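Local coordinates for protein VPX (Simian immunodeficiency virus, PDB 4CC9) that redirects the host CUL4A-DDB1 ubiquitin ligase, through DCAF-1, to degrade SAMHD1, and takes part in nuclear import of the viral pre-integration complex, at residues B[85-88]-B[89-93]; B[77-80]-B[81-85]; B[21-25]-B[26-30]; B[67-70]-B[71-75]. All coordinates share one frame; numbering follows the deposited sequence.

Interaction 1 of 4, residues B[85-88]-B[89-93]. With ZN (zinc ion), chain F.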
ATOM      1  N   ALA B  85      -3.075   5.606 -12.538  1.00 19.80           N
ATOM      2  CA  ALA B  85      -2.473   6.927 -12.707  1.00 20.25           C
ATOM      3  C   ALA B  85      -2.498   7.683 -11.377  1.00 20.80           C
ATOM      4  O   ALA B  85      -1.507   8.307 -10.989  1.00 21.48           O
ATOM      5  CB  ALA B  85      -3.204   7.732 -13.805  1.00  5.80           C
ATOM      6  N   MET B  86      -3.620   7.611 -10.666  1.00 15.53           N
ATOM      7  CA  MET B  86      -3.743   8.327  -9.390  1.00 13.85           C
ATOM      8  C   MET B  86      -2.801   7.738  -8.350  1.00 22.12           C
ATOM      9  O   MET B  86      -2.181   8.477  -7.584  1.00 20.83           O
ATOM     10  CB  MET B  86      -5.182   8.298  -8.870  1.00 13.60           C
ATOM     11  CG  MET B  86      -6.122   9.198  -9.642  1.00 19.04           C
ATOM     12  SD  MET B  86      -5.693  10.935  -9.417  1.00 44.99           S
ATOM     13  CE  MET B  86      -6.120  11.155  -7.684  1.00 37.30           C
ATOM     14  N   PHE B  87      -2.691   6.409  -8.339  1.00 17.68           N
ATOM     15  CA  PHE B  87      -1.758   5.715  -7.452  1.00 14.63           C
ATOM     16  C   PHE B  87      -0.334   6.215  -7.693  1.00 20.55           C
ATOM     17  O   PHE B  87       0.401   6.494  -6.752  1.00 18.32           O
ATOM     18  CB  PHE B  87      -1.842   4.205  -7.694  1.00 11.74           C
ATOM     19  CG  PHE B  87      -0.765   3.390  -7.007  1.00  5.49           C
ATOM     20  CD1 PHE B  87      -0.913   2.974  -5.684  1.00 15.85           C
ATOM     21  CD2 PHE B  87       0.368   2.989  -7.702  1.00 14.70           C
ATOM     22  CE1 PHE B  87       0.075   2.184  -5.044  1.00 10.05           C
ATOM     23  CE2 PHE B  87       1.359   2.196  -7.086  1.00 14.59           C
ATOM     24  CZ  PHE B  87       1.209   1.792  -5.753  1.00 16.95           C
ATOM     25  N   MET B  88       0.063   6.319  -8.954  1.00 24.41           N
ATOM     26  CA  MET B  88       1.412   6.781  -9.252  1.00 27.66           C
ATOM     27  C   MET B  88       1.615   8.231  -8.798  1.00 29.76           C
ATOM     28  O   MET B  88       2.663   8.576  -8.246  1.00 29.65           O
ATOM     29  CB  MET B  88       1.727   6.612 -10.741  1.00 21.99           C
ATOM     30  CG  MET B  88       1.942   5.141 -11.134  1.00 29.51           C
ATOM     31  SD  MET B  88       2.358   4.861 -12.874  1.00 34.19           S
ATOM     32  CE  MET B  88       0.822   5.312 -13.671  1.00 49.50           C
ATOM     33  N   HIS B  89       0.603   9.070  -8.992  1.00 20.18           N
ATOM     34  CA  HIS B  89       0.720  10.477  -8.597  1.00 26.63           C
ATOM     35  C   HIS B  89       0.894  10.636  -7.087  1.00 29.14           C
ATOM     36  O   HIS B  89       1.715  11.429  -6.633  1.00 35.78           O
ATOM     37  CB  HIS B  89      -0.489  11.283  -9.078  1.00 21.27           C
ATOM     38  CG  HIS B  89      -0.505  12.699  -8.594  1.00 24.79           C
ATOM     39  ND1 HIS B  89       0.192  13.710  -9.228  1.00 33.20           N
ATOM     40  CD2 HIS B  89      -1.139  13.273  -7.550  1.00 28.42           C
ATOM     41  CE1 HIS B  89      -0.013  14.847  -8.588  1.00 30.43           C
ATOM     42  NE2 HIS B  89      -0.813  14.615  -7.564  1.00 34.77           N
ATOM     43  N   CYS B  90       0.128   9.875  -6.313  1.00 23.23           N
ATOM     44  CA  CYS B  90       0.139  10.043  -4.866  1.00 27.57           C
ATOM     45  C   CYS B  90       1.356   9.416  -4.186  1.00 34.19           C
ATOM     46  O   CYS B  90       1.819   9.919  -3.168  1.00 29.96           O
ATOM     47  CB  CYS B  90      -1.177   9.552  -4.262  1.00 29.33           C
ATOM     48  SG  CYS B  90      -2.593  10.628  -4.717  1.00 70.06           S
ATOM     49  N   LYS B  91       1.884   8.336  -4.759  1.00 33.75           N
ATOM     50  CA  LYS B  91       3.117   7.738  -4.256  1.00 31.62           C
ATOM     51  C   LYS B  91       4.297   8.704  -4.353  1.00 35.77           C
ATOM     52  O   LYS B  91       5.135   8.754  -3.453  1.00 41.01           O
ATOM     53  CB  LYS B  91       3.453   6.452  -5.009  1.00 25.00           C
ATOM     54  CG  LYS B  91       2.711   5.232  -4.496  1.00 31.37           C
ATOM     55  CD  LYS B  91       2.911   5.082  -3.001  1.00 36.33           C
ATOM     56  CE  LYS B  91       2.786   3.629  -2.561  1.00 44.79           C
ATOM     57  NZ  LYS B  91       3.789   2.772  -3.252  1.00 48.10           N
ATOM     58  N   LYS B  92       4.356   9.475  -5.434  1.00 48.82           N
ATOM     59  CA  LYS B  92       5.406  10.477  -5.577  1.00 48.36           C
ATOM     60  C   LYS B  92       5.305  11.590  -4.534  1.00 45.57           C
ATOM     61  O   LYS B  92       6.286  12.283  -4.261  1.00 38.84           O
ATOM     62  CB  LYS B  92       5.393  11.088  -6.980  1.00 46.23           C
ATOM     63  CG  LYS B  92       5.974  10.180  -8.036  1.00 47.35           C
ATOM     64  CD  LYS B  92       6.084  10.910  -9.351  1.00 51.64           C
ATOM     65  CE  LYS B  92       4.756  11.498  -9.761  1.00 53.32           C
ATOM     66  NZ  LYS B  92       4.766  11.835 -11.208  1.00 59.52           N
ATOM     67  N   GLY B  93       4.122  11.764  -3.954  1.00 44.02           N
ATOM     68  CA  GLY B  93       3.928  12.822  -2.985  1.00 45.01           C
ATOM     69  C   GLY B  93       3.233  13.986  -3.644  1.00 54.84           C
ATOM     70  O   GLY B  93       3.641  14.452  -4.718  1.00 59.23           O
TER
HETATM   71 ZN    ZN F1112      -1.844  16.039  -6.479  1.00 43.85          ZN
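H89 opens the last turns of helix 71-91 by giving its backbone N to A85 O at 3.0 Å, while its side chain serves a different purpose. With CG placed opposite the backbone N (chi1 174°), the imidazole swings off the helix and NE2 binds the zinc ion at 2.1 Å. M86 packs on H46, another ligand of the metal. C90 continues the helical pattern from its N to M86 O at 3.0 Å, and its SG lies 3.6 Å from that same M86 O. K91 repeats the bond, N to F87 O, and also reaches back along the helix: its CG sits over one face of the F87 ring, 4.1 Å from the centroid and 16° off the normal, in a CH-pi contact displaced toward the rim. Bends at chi2 and chi4 bring NZ to 3.7 Å from F87 CZ. The chain of another protein covers this side, meeting the F87 ring with an aromatic side chain and K91 with its backbone. K92 N makes a weak bond to M88 O, and G93 has a positive phi. The whole belongs to a His2Cys2 zinc site, probably structural, in which H89 and the following C94 and C96 join H46 from between helices 25-43 and 49-66.

Interaction 2 of 4, residues B[77-80]-B[81-85]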
ATOM      1  N   ARG B  77     -12.608  -0.836 -17.723  1.00 20.00           N
ATOM      2  CA  ARG B  77     -11.199  -0.798 -18.150  1.00 19.11           C
ATOM      3  C   ARG B  77     -10.634   0.618 -18.007  1.00 19.36           C
ATOM      4  O   ARG B  77      -9.472   0.805 -17.636  1.00 22.02           O
ATOM      5  CB  ARG B  77     -11.009  -1.297 -19.589  1.00 12.82           C
ATOM      6  CG  ARG B  77     -11.444  -2.755 -19.806  1.00 24.21           C
ATOM      7  CD  ARG B  77     -10.655  -3.724 -18.924  1.00 23.26           C
ATOM      8  NE  ARG B  77      -9.227  -3.594 -19.181  1.00 26.21           N
ATOM      9  CZ  ARG B  77      -8.543  -4.321 -20.065  1.00 32.76           C
ATOM     10  NH1 ARG B  77      -9.153  -5.267 -20.778  1.00 26.58           N
ATOM     11  NH2 ARG B  77      -7.235  -4.101 -20.235  1.00 37.32           N
ATOM     12  N   TYR B  78     -11.463   1.618 -18.277  1.00 12.85           N
ATOM     13  CA  TYR B  78     -11.005   2.994 -18.168  1.00 18.69           C
ATOM     14  C   TYR B  78     -10.720   3.363 -16.701  1.00 17.62           C
ATOM     15  O   TYR B  78      -9.692   3.971 -16.399  1.00 19.11           O
ATOM     16  CB  TYR B  78     -12.028   3.958 -18.796  1.00 12.88           C
ATOM     17  CG  TYR B  78     -11.823   5.400 -18.384  1.00 12.72           C
ATOM     18  CD1 TYR B  78     -10.862   6.188 -19.006  1.00 19.60           C
ATOM     19  CD2 TYR B  78     -12.592   5.975 -17.378  1.00  7.01           C
ATOM     20  CE1 TYR B  78     -10.670   7.520 -18.637  1.00 21.63           C
ATOM     21  CE2 TYR B  78     -12.407   7.301 -17.003  1.00 16.59           C
ATOM     22  CZ  TYR B  78     -11.439   8.060 -17.640  1.00 20.72           C
ATOM     23  OH  TYR B  78     -11.237   9.364 -17.287  1.00 20.92           O
ATOM     24  N   LEU B  79     -11.637   3.008 -15.803  1.00 15.56           N
ATOM     25  CA  LEU B  79     -11.467   3.301 -14.378  1.00 18.86           C
ATOM     26  C   LEU B  79     -10.166   2.699 -13.843  1.00 18.78           C
ATOM     27  O   LEU B  79      -9.415   3.376 -13.135  1.00 17.24           O
ATOM     28  CB  LEU B  79     -12.673   2.792 -13.564  1.00 16.65           C
ATOM     29  CG  LEU B  79     -12.643   2.978 -12.046  1.00 18.83           C
ATOM     30  CD1 LEU B  79     -12.541   4.445 -11.679  1.00 19.57           C
ATOM     31  CD2 LEU B  79     -13.868   2.360 -11.388  1.00 17.61           C
ATOM     32  N   CYS B  80      -9.884   1.443 -14.194  1.00 18.64           N
ATOM     33  CA  CYS B  80      -8.675   0.794 -13.682  1.00 18.71           C
ATOM     34  C   CYS B  80      -7.407   1.546 -14.099  1.00 21.70           C
ATOM     35  O   CYS B  80      -6.467   1.673 -13.307  1.00 27.11           O
ATOM     36  CB  CYS B  80      -8.623  -0.693 -14.075  1.00 13.08           C
ATOM     37  SG  CYS B  80      -9.938  -1.735 -13.283  1.00 26.76           S
ATOM     38  N   LEU B  81      -7.394   2.079 -15.320  1.00 18.09           N
ATOM     39  CA  LEU B  81      -6.247   2.874 -15.790  1.00 24.95           C
ATOM     40  C   LEU B  81      -6.083   4.183 -15.020  1.00 24.35           C
ATOM     41  O   LEU B  81      -4.959   4.571 -14.686  1.00 19.53           O
ATOM     42  CB  LEU B  81      -6.365   3.182 -17.280  1.00 25.93           C
ATOM     43  CG  LEU B  81      -6.127   2.006 -18.223  1.00 24.65           C
ATOM     44  CD1 LEU B  81      -6.528   2.389 -19.635  1.00 17.36           C
ATOM     45  CD2 LEU B  81      -4.655   1.556 -18.173  1.00 20.86           C
ATOM     46  N   ILE B  82      -7.194   4.870 -14.746  1.00 14.79           N
ATOM     47  CA  ILE B  82      -7.117   6.124 -14.001  1.00 14.24           C
ATOM     48  C   ILE B  82      -6.749   5.870 -12.538  1.00 25.46           C
ATOM     49  O   ILE B  82      -5.993   6.660 -11.944  1.00 19.92           O
ATOM     50  CB  ILE B  82      -8.411   6.953 -14.091  1.00 21.16           C
ATOM     51  CG1 ILE B  82      -8.756   7.218 -15.562  1.00 26.90           C
ATOM     52  CG2 ILE B  82      -8.237   8.288 -13.379  1.00 17.77           C
ATOM     53  CD1 ILE B  82      -7.614   7.889 -16.340  1.00 17.68           C
ATOM     54  N   GLN B  83      -7.252   4.769 -11.963  1.00 21.29           N
ATOM     55  CA  GLN B  83      -6.908   4.444 -10.577  1.00 17.24           C
ATOM     56  C   GLN B  83      -5.392   4.235 -10.485  1.00 19.42           C
ATOM     57  O   GLN B  83      -4.771   4.660  -9.509  1.00 16.51           O
ATOM     58  CB  GLN B  83      -7.672   3.212 -10.060  1.00 16.69           C
ATOM     59  CG  GLN B  83      -9.204   3.355  -9.956  1.00 17.06           C
ATOM     60  CD  GLN B  83      -9.694   3.961  -8.637  1.00 20.25           C
ATOM     61  OE1 GLN B  83      -9.024   4.795  -8.017  1.00 14.29           O
ATOM     62  NE2 GLN B  83     -10.892   3.561  -8.223  1.00 22.62           N
ATOM     63  N   LYS B  84      -4.791   3.624 -11.510  1.00 12.66           N
ATOM     64  CA  LYS B  84      -3.335   3.420 -11.506  1.00 12.92           C
ATOM     65  C   LYS B  84      -2.568   4.723 -11.679  1.00 19.21           C
ATOM     66  O   LYS B  84      -1.538   4.928 -11.033  1.00 19.87           O
ATOM     67  CB  LYS B  84      -2.903   2.377 -12.550  1.00 13.81           C
ATOM     68  CG  LYS B  84      -3.345   0.968 -12.171  1.00 12.26           C
ATOM     69  CD  LYS B  84      -3.147  -0.050 -13.276  1.00 13.28           C
ATOM     70  CE  LYS B  84      -4.059  -1.264 -13.013  1.00 17.11           C
ATOM     71  NZ  LYS B  84      -3.784  -2.431 -13.887  1.00 27.27           N
ATOM     72  N   ALA B  85      -3.075   5.606 -12.538  1.00 19.80           N
ATOM     73  CA  ALA B  85      -2.473   6.927 -12.707  1.00 20.25           C
ATOM     74  C   ALA B  85      -2.498   7.683 -11.377  1.00 20.80           C
ATOM     75  O   ALA B  85      -1.507   8.307 -10.989  1.00 21.48           O
ATOM     76  CB  ALA B  85      -3.204   7.732 -13.805  1.00  5.80           C
TER
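The middle of helix 71-91, the segment that packs against both other helices of this three-helix protein, gives a compact example of i to i+4 packing. Y78 and I82 make the main side-chain contact, an aliphatic branch on an aromatic ring. CG1 of I82 lies over one face of the Y78 ring, 3.8 Å from the centroid and 24° off the normal, and approaches CZ of Y78 most closely at 3.5 Å, so this CH-pi contact falls toward the phenol end. Y78 holds its ring there with CG trans to the main-chain nitrogen (chi1 164°), while I82 turns CG1 to the side of its own N. One residue on, L79 and Q83 extend abreast, with L79 CD1 3.9 Å from Q83 CG. The backbone bond from Q83 N to L79 O is 2.8 Å, and that from I82 N to Y78 O is 3.1 Å. The Y78 ring, L79 and I82 face helices 25-43 and 49-66. The chain of another protein meets a mixture: L81 packs on one of its apolar side chains, the Q83 amide hydrogen-bonds to it, and R77 and K84 form salt bridges with it. Inside the fold Y78 OH is satisfied by N40 OD1 of helix 25-43, so the buried phenol keeps a hydrogen bond while CH groups of I82 fill one face of its ring.

Interaction 3 of 4, residues B[21-25]-B[26-30]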
ATOM      1  N   GLY B  21     -18.470 -10.949  -3.002  1.00 15.85           N
ATOM      2  CA  GLY B  21     -19.605 -11.609  -3.626  1.00 12.75           C
ATOM      3  C   GLY B  21     -20.932 -11.245  -2.984  1.00 25.76           C
ATOM      4  O   GLY B  21     -21.986 -11.592  -3.530  1.00 26.89           O
ATOM      5  N   GLU B  22     -20.893 -10.550  -1.840  1.00 18.12           N
ATOM      6  CA  GLU B  22     -22.131 -10.186  -1.137  1.00 23.07           C
ATOM      7  C   GLU B  22     -22.743  -8.864  -1.638  1.00 25.52           C
ATOM      8  O   GLU B  22     -23.874  -8.524  -1.297  1.00 20.10           O
ATOM      9  CB  GLU B  22     -21.928 -10.157   0.386  1.00 19.55           C
ATOM     10  CG  GLU B  22     -21.472 -11.480   0.995  1.00 29.73           C
ATOM     11  CD  GLU B  22     -22.370 -12.669   0.613  1.00 43.91           C
ATOM     12  OE1 GLU B  22     -23.594 -12.603   0.863  1.00 51.08           O
ATOM     13  OE2 GLU B  22     -21.855 -13.674   0.065  1.00 45.00           O
ATOM     14  N   GLU B  23     -22.000  -8.120  -2.452  1.00 21.47           N
ATOM     15  CA  GLU B  23     -22.580  -6.969  -3.134  1.00 17.20           C
ATOM     16  C   GLU B  23     -23.681  -7.484  -4.086  1.00 23.96           C
ATOM     17  O   GLU B  23     -23.543  -8.590  -4.647  1.00 18.88           O
ATOM     18  CB  GLU B  23     -21.478  -6.216  -3.888  1.00 19.38           C
ATOM     19  CG  GLU B  23     -21.951  -5.117  -4.837  1.00 29.14           C
ATOM     20  CD  GLU B  23     -20.809  -4.213  -5.350  1.00 42.27           C
ATOM     21  OE1 GLU B  23     -19.986  -4.683  -6.170  1.00 43.81           O
ATOM     22  OE2 GLU B  23     -20.741  -3.025  -4.944  1.00 43.11           O
ATOM     23  N   THR B  24     -24.783  -6.731  -4.235  1.00 13.25           N
ATOM     24  CA  THR B  24     -25.834  -7.089  -5.208  1.00 27.90           C
ATOM     25  C   THR B  24     -25.521  -6.575  -6.608  1.00 29.39           C
ATOM     26  O   THR B  24     -24.683  -5.680  -6.778  1.00 25.09           O
ATOM     27  CB  THR B  24     -27.228  -6.540  -4.843  1.00 28.50           C
ATOM     28  OG1 THR B  24     -27.271  -5.133  -5.107  1.00 31.50           O
ATOM     29  CG2 THR B  24     -27.580  -6.827  -3.383  1.00 20.74           C
ATOM     30  N   ILE B  25     -26.208  -7.135  -7.603  1.00 24.29           N
ATOM     31  CA  ILE B  25     -25.991  -6.758  -8.996  1.00 23.45           C
ATOM     32  C   ILE B  25     -26.300  -5.286  -9.205  1.00 24.97           C
ATOM     33  O   ILE B  25     -25.524  -4.554  -9.835  1.00 24.94           O
ATOM     34  CB  ILE B  25     -26.841  -7.616  -9.942  1.00 30.60           C
ATOM     35  CG1 ILE B  25     -26.200  -9.002 -10.090  1.00 29.33           C
ATOM     36  CG2 ILE B  25     -26.974  -6.943 -11.303  1.00 28.79           C
ATOM     37  CD1 ILE B  25     -27.021  -9.980 -10.895  1.00 28.48           C
ATOM     38  N   GLY B  26     -27.415  -4.851  -8.627  1.00 23.05           N
ATOM     39  CA  GLY B  26     -27.863  -3.479  -8.749  1.00 16.13           C
ATOM     40  C   GLY B  26     -26.854  -2.523  -8.171  1.00 29.20           C
ATOM     41  O   GLY B  26     -26.545  -1.497  -8.785  1.00 37.11           O
ATOM     42  N   GLU B  27     -26.320  -2.852  -6.997  1.00 27.19           N
ATOM     43  CA  GLU B  27     -25.389  -1.927  -6.369  1.00 25.81           C
ATOM     44  C   GLU B  27     -24.015  -1.940  -7.056  1.00 24.33           C
ATOM     45  O   GLU B  27     -23.304  -0.936  -7.040  1.00 18.50           O
ATOM     46  CB  GLU B  27     -25.342  -2.084  -4.837  1.00 20.20           C
ATOM     47  CG  GLU B  27     -24.839  -3.410  -4.339  1.00 43.38           C
ATOM     48  CD  GLU B  27     -25.391  -3.789  -2.949  1.00 49.73           C
ATOM     49  OE1 GLU B  27     -25.948  -2.925  -2.234  1.00 46.38           O
ATOM     50  OE2 GLU B  27     -25.250  -4.969  -2.570  1.00 48.37           O
ATOM     51  N   ALA B  28     -23.671  -3.037  -7.727  1.00 20.81           N
ATOM     52  CA  ALA B  28     -22.431  -3.049  -8.500  1.00 18.17           C
ATOM     53  C   ALA B  28     -22.502  -2.033  -9.651  1.00 23.54           C
ATOM     54  O   ALA B  28     -21.570  -1.240  -9.850  1.00 22.11           O
ATOM     55  CB  ALA B  28     -22.117  -4.449  -9.019  1.00 11.59           C
ATOM     56  N   PHE B  29     -23.607  -2.038 -10.390  1.00 22.63           N
ATOM     57  CA  PHE B  29     -23.755  -1.082 -11.494  1.00 23.05           C
ATOM     58  C   PHE B  29     -23.722   0.355 -11.003  1.00 22.71           C
ATOM     59  O   PHE B  29     -23.092   1.201 -11.630  1.00 29.27           O
ATOM     60  CB  PHE B  29     -25.022  -1.337 -12.329  1.00 11.43           C
ATOM     61  CG  PHE B  29     -24.893  -2.482 -13.290  1.00 19.41           C
ATOM     62  CD1 PHE B  29     -24.066  -2.382 -14.417  1.00 22.37           C
ATOM     63  CD2 PHE B  29     -25.610  -3.650 -13.092  1.00 25.78           C
ATOM     64  CE1 PHE B  29     -23.946  -3.439 -15.321  1.00 17.29           C
ATOM     65  CE2 PHE B  29     -25.499  -4.715 -13.993  1.00 29.72           C
ATOM     66  CZ  PHE B  29     -24.663  -4.608 -15.107  1.00 26.60           C
ATOM     67  N   ASP B  30     -24.380   0.633  -9.880  1.00 21.98           N
ATOM     68  CA  ASP B  30     -24.363   1.990  -9.322  1.00 28.34           C
ATOM     69  C   ASP B  30     -22.974   2.372  -8.819  1.00 21.83           C
ATOM     70  O   ASP B  30     -22.555   3.522  -8.958  1.00 25.64           O
ATOM     71  CB  ASP B  30     -25.412   2.169  -8.209  1.00 32.86           C
ATOM     72  CG  ASP B  30     -26.838   2.138  -8.743  1.00 55.30           C
ATOM     73  OD1 ASP B  30     -27.025   2.336  -9.964  1.00 63.12           O
ATOM     74  OD2 ASP B  30     -27.774   1.916  -7.946  1.00 67.08           O
TER
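T24 and E27 bond to each other twice, in a capping box that starts helix 25-43. T24 OG1 accepts from E27 N at 3.1 Å in a nearly straight bond (161°), and in return the carboxylate of E27 accepts from T24 N through OE2; that second bond is modelled very short, so its exact length is best not pressed. Both side chains take the position between their own N and carbonyl carbon (chi1 75° for T24, 64° for E27), which turns OG1 over the first turn and sends the E27 chain back toward the N-terminus, roughly perpendicular to the threonine. The regular helical bonds follow, from A28 N to T24 O at 3.0 Å and from F29 N to I25 O at 3.2 Å. Outward from the box, the two glutamate chains of E23 and E27 run antiparallel past one another, their CG atoms 3.4 Å apart, but their OE2 atoms remain separated by 5.5 Å. Beyond the two segments, E23 OE1 pairs with a basic side chain of another protein's chain in a salt bridge, which may offset some of the like charge. Backbone hydrogen bonds from G21, E23, I25 and G26 also join that chain, and it packs on A28 and F29. I25 and F29 lie alongside each other, with I25 CG2 3.8 Å from F29 CE2.

Interaction 4 of 4, residues B[67-70]-B[71-75]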
ATOM      1  N   MET B  67     -13.728  -3.074 -30.421  1.00 42.35           N
ATOM      2  CA  MET B  67     -13.930  -4.444 -29.923  1.00 35.95           C
ATOM      3  C   MET B  67     -15.397  -4.781 -29.657  1.00 40.12           C
ATOM      4  O   MET B  67     -15.733  -5.938 -29.398  1.00 48.48           O
ATOM      5  CB  MET B  67     -13.124  -4.704 -28.639  1.00 38.05           C
ATOM      6  CG  MET B  67     -11.628  -4.501 -28.764  1.00 46.90           C
ATOM      7  SD  MET B  67     -10.877  -5.353 -30.174  1.00 69.45           S
ATOM      8  CE  MET B  67     -10.955  -7.054 -29.643  1.00 42.63           C
ATOM      9  N   GLY B  68     -16.267  -3.777 -29.692  1.00 35.10           N
ATOM     10  CA  GLY B  68     -17.684  -3.999 -29.443  1.00 29.43           C
ATOM     11  C   GLY B  68     -18.078  -4.457 -28.044  1.00 34.10           C
ATOM     12  O   GLY B  68     -19.069  -5.175 -27.897  1.00 38.59           O
ATOM     13  N   MET B  69     -17.336  -4.049 -27.014  1.00 29.36           N
ATOM     14  CA  MET B  69     -17.736  -4.385 -25.634  1.00 26.30           C
ATOM     15  C   MET B  69     -18.831  -3.437 -25.106  1.00 21.02           C
ATOM     16  O   MET B  69     -19.041  -2.354 -25.647  1.00 29.99           O
ATOM     17  CB  MET B  69     -16.528  -4.366 -24.685  1.00 22.50           C
ATOM     18  CG  MET B  69     -15.314  -5.164 -25.177  1.00 22.43           C
ATOM     19  SD  MET B  69     -15.618  -6.942 -25.414  1.00 38.37           S
ATOM     20  CE  MET B  69     -16.013  -7.434 -23.729  1.00 28.23           C
ATOM     21  N   SER B  70     -19.518  -3.843 -24.042  1.00 16.07           N
ATOM     22  CA  SER B  70     -20.581  -3.040 -23.429  1.00 13.88           C
ATOM     23  C   SER B  70     -20.055  -1.704 -22.896  1.00 19.35           C
ATOM     24  O   SER B  70     -18.832  -1.539 -22.722  1.00 21.02           O
ATOM     25  CB  SER B  70     -21.193  -3.823 -22.260  1.00 14.49           C
ATOM     26  OG  SER B  70     -20.233  -4.002 -21.236  1.00 22.28           O
ATOM     27  N   VAL B  71     -20.950  -0.747 -22.626  1.00 17.59           N
ATOM     28  CA  VAL B  71     -20.484   0.503 -22.027  1.00 24.58           C
ATOM     29  C   VAL B  71     -19.976   0.286 -20.607  1.00 22.35           C
ATOM     30  O   VAL B  71     -19.078   0.991 -20.158  1.00 24.10           O
ATOM     31  CB  VAL B  71     -21.486   1.705 -22.120  1.00 30.41           C
ATOM     32  CG1 VAL B  71     -22.749   1.340 -22.848  1.00 23.98           C
ATOM     33  CG2 VAL B  71     -21.769   2.317 -20.750  1.00 16.80           C
ATOM     34  N   SER B  72     -20.517  -0.717 -19.924  1.00 20.69           N
ATOM     35  CA  SER B  72     -20.071  -1.042 -18.566  1.00 21.33           C
ATOM     36  C   SER B  72     -18.643  -1.593 -18.548  1.00 24.32           C
ATOM     37  O   SER B  72     -17.794  -1.140 -17.765  1.00 21.29           O
ATOM     38  CB  SER B  72     -21.019  -2.045 -17.916  1.00 26.33           C
ATOM     39  OG  SER B  72     -22.209  -1.398 -17.511  1.00 36.63           O
ATOM     40  N   TYR B  73     -18.370  -2.566 -19.411  1.00 17.13           N
ATOM     41  CA  TYR B  73     -17.018  -3.093 -19.507  1.00 15.20           C
ATOM     42  C   TYR B  73     -16.043  -1.971 -19.886  1.00 21.77           C
ATOM     43  O   TYR B  73     -14.966  -1.837 -19.280  1.00 20.44           O
ATOM     44  CB  TYR B  73     -16.950  -4.260 -20.492  1.00 18.66           C
ATOM     45  CG  TYR B  73     -15.582  -4.879 -20.546  1.00 20.97           C
ATOM     46  CD1 TYR B  73     -15.180  -5.814 -19.598  1.00 25.03           C
ATOM     47  CD2 TYR B  73     -14.682  -4.515 -21.528  1.00 23.14           C
ATOM     48  CE1 TYR B  73     -13.908  -6.368 -19.636  1.00 25.44           C
ATOM     49  CE2 TYR B  73     -13.409  -5.058 -21.570  1.00 25.07           C
ATOM     50  CZ  TYR B  73     -13.030  -5.976 -20.626  1.00 24.78           C
ATOM     51  OH  TYR B  73     -11.766  -6.507 -20.684  1.00 24.78           O
ATOM     52  N   THR B  74     -16.441  -1.143 -20.853  1.00 17.23           N
ATOM     53  CA  THR B  74     -15.589  -0.061 -21.339  1.00 11.00           C
ATOM     54  C   THR B  74     -15.262   0.915 -20.208  1.00 17.29           C
ATOM     55  O   THR B  74     -14.099   1.292 -20.009  1.00 15.04           O
ATOM     56  CB  THR B  74     -16.274   0.704 -22.494  1.00 15.54           C
ATOM     57  OG1 THR B  74     -16.506  -0.190 -23.591  1.00 16.20           O
ATOM     58  CG2 THR B  74     -15.415   1.858 -22.966  1.00  5.65           C
ATOM     59  N   LYS B  75     -16.279   1.314 -19.452  1.00 17.32           N
ATOM     60  CA  LYS B  75     -16.044   2.211 -18.327  1.00 18.08           C
ATOM     61  C   LYS B  75     -15.110   1.580 -17.302  1.00 24.01           C
ATOM     62  O   LYS B  75     -14.284   2.274 -16.700  1.00 16.23           O
ATOM     63  CB  LYS B  75     -17.353   2.596 -17.660  1.00 16.94           C
ATOM     64  CG  LYS B  75     -18.199   3.537 -18.483  1.00 19.77           C
ATOM     65  CD  LYS B  75     -19.587   3.600 -17.883  1.00 24.66           C
ATOM     66  CE  LYS B  75     -19.829   4.908 -17.210  1.00 30.31           C
ATOM     67  NZ  LYS B  75     -21.119   4.845 -16.491  1.00 36.63           N
TER
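S70 O is gripped by two donors from the same residue: T74 OG1 at 2.8 Å and T74 N at 3.1 Å. They reach it from opposite faces of its carbonyl plane, each tilted well out of that plane, so the threonine straddles the oxygen. S70 is also the N-cap of helix 71-91. Its OG, set between N and the carbonyl carbon (chi1 65°), accepts from Y73 N at 3.0 Å in an almost straight bond of 167°, and it has a further hydrogen bond to the backbone of another protein's chain. Packing comes from M69, just ahead of the cap. Bent at chi2 and chi3, its chain curls over the Y73 ring and lays CE on one face, 4.1 Å from the centroid in a CH-pi contact; SD stands obliquely at 5.2 Å, a Met-aromatic contact. M69 CB adds a closer touch of 3.7 Å to Y73 CD2. The Y73 hydroxyl at the far end bonds R77 NH1 of the same helix and an acidic side chain on a second protein chain, while T74 packs on W60, W63 and H64 of helix 49-66. The Y73 N-H, which has no preceding turn to bond to, is taken by the serine hydroxyl, and S70 O receives two donors of T74. Beside this polar cap the M69 methyl and sulfur pack on the Y73 ring, so the loop between helices 49-66 and 71-91 is held to the first turn by both.

Three of the four contacts divide helix 71-91 among them: interaction 4 starts it, interaction 2 occupies its buried middle, and interaction 1 ends it at the zinc site, the first and last on opposite sides of the chain's centre with their own centres about 27 Å apart. Interaction 3 starts a different helix, 25-43, yet meets interaction 4 where F29 CE1 lies 3.5 Å from S72 OG. Both helix starts rely on a hydroxyl cap, accompanied by a reciprocal glutamate bond in interaction 3 and by a threonine hydroxyl on the S70 carbonyl in interaction 4. CH-pi contacts recur along helix 71-91, whereas metal binding is particular to interaction 1. Interactions 1, 3 and 4 are only partly buried.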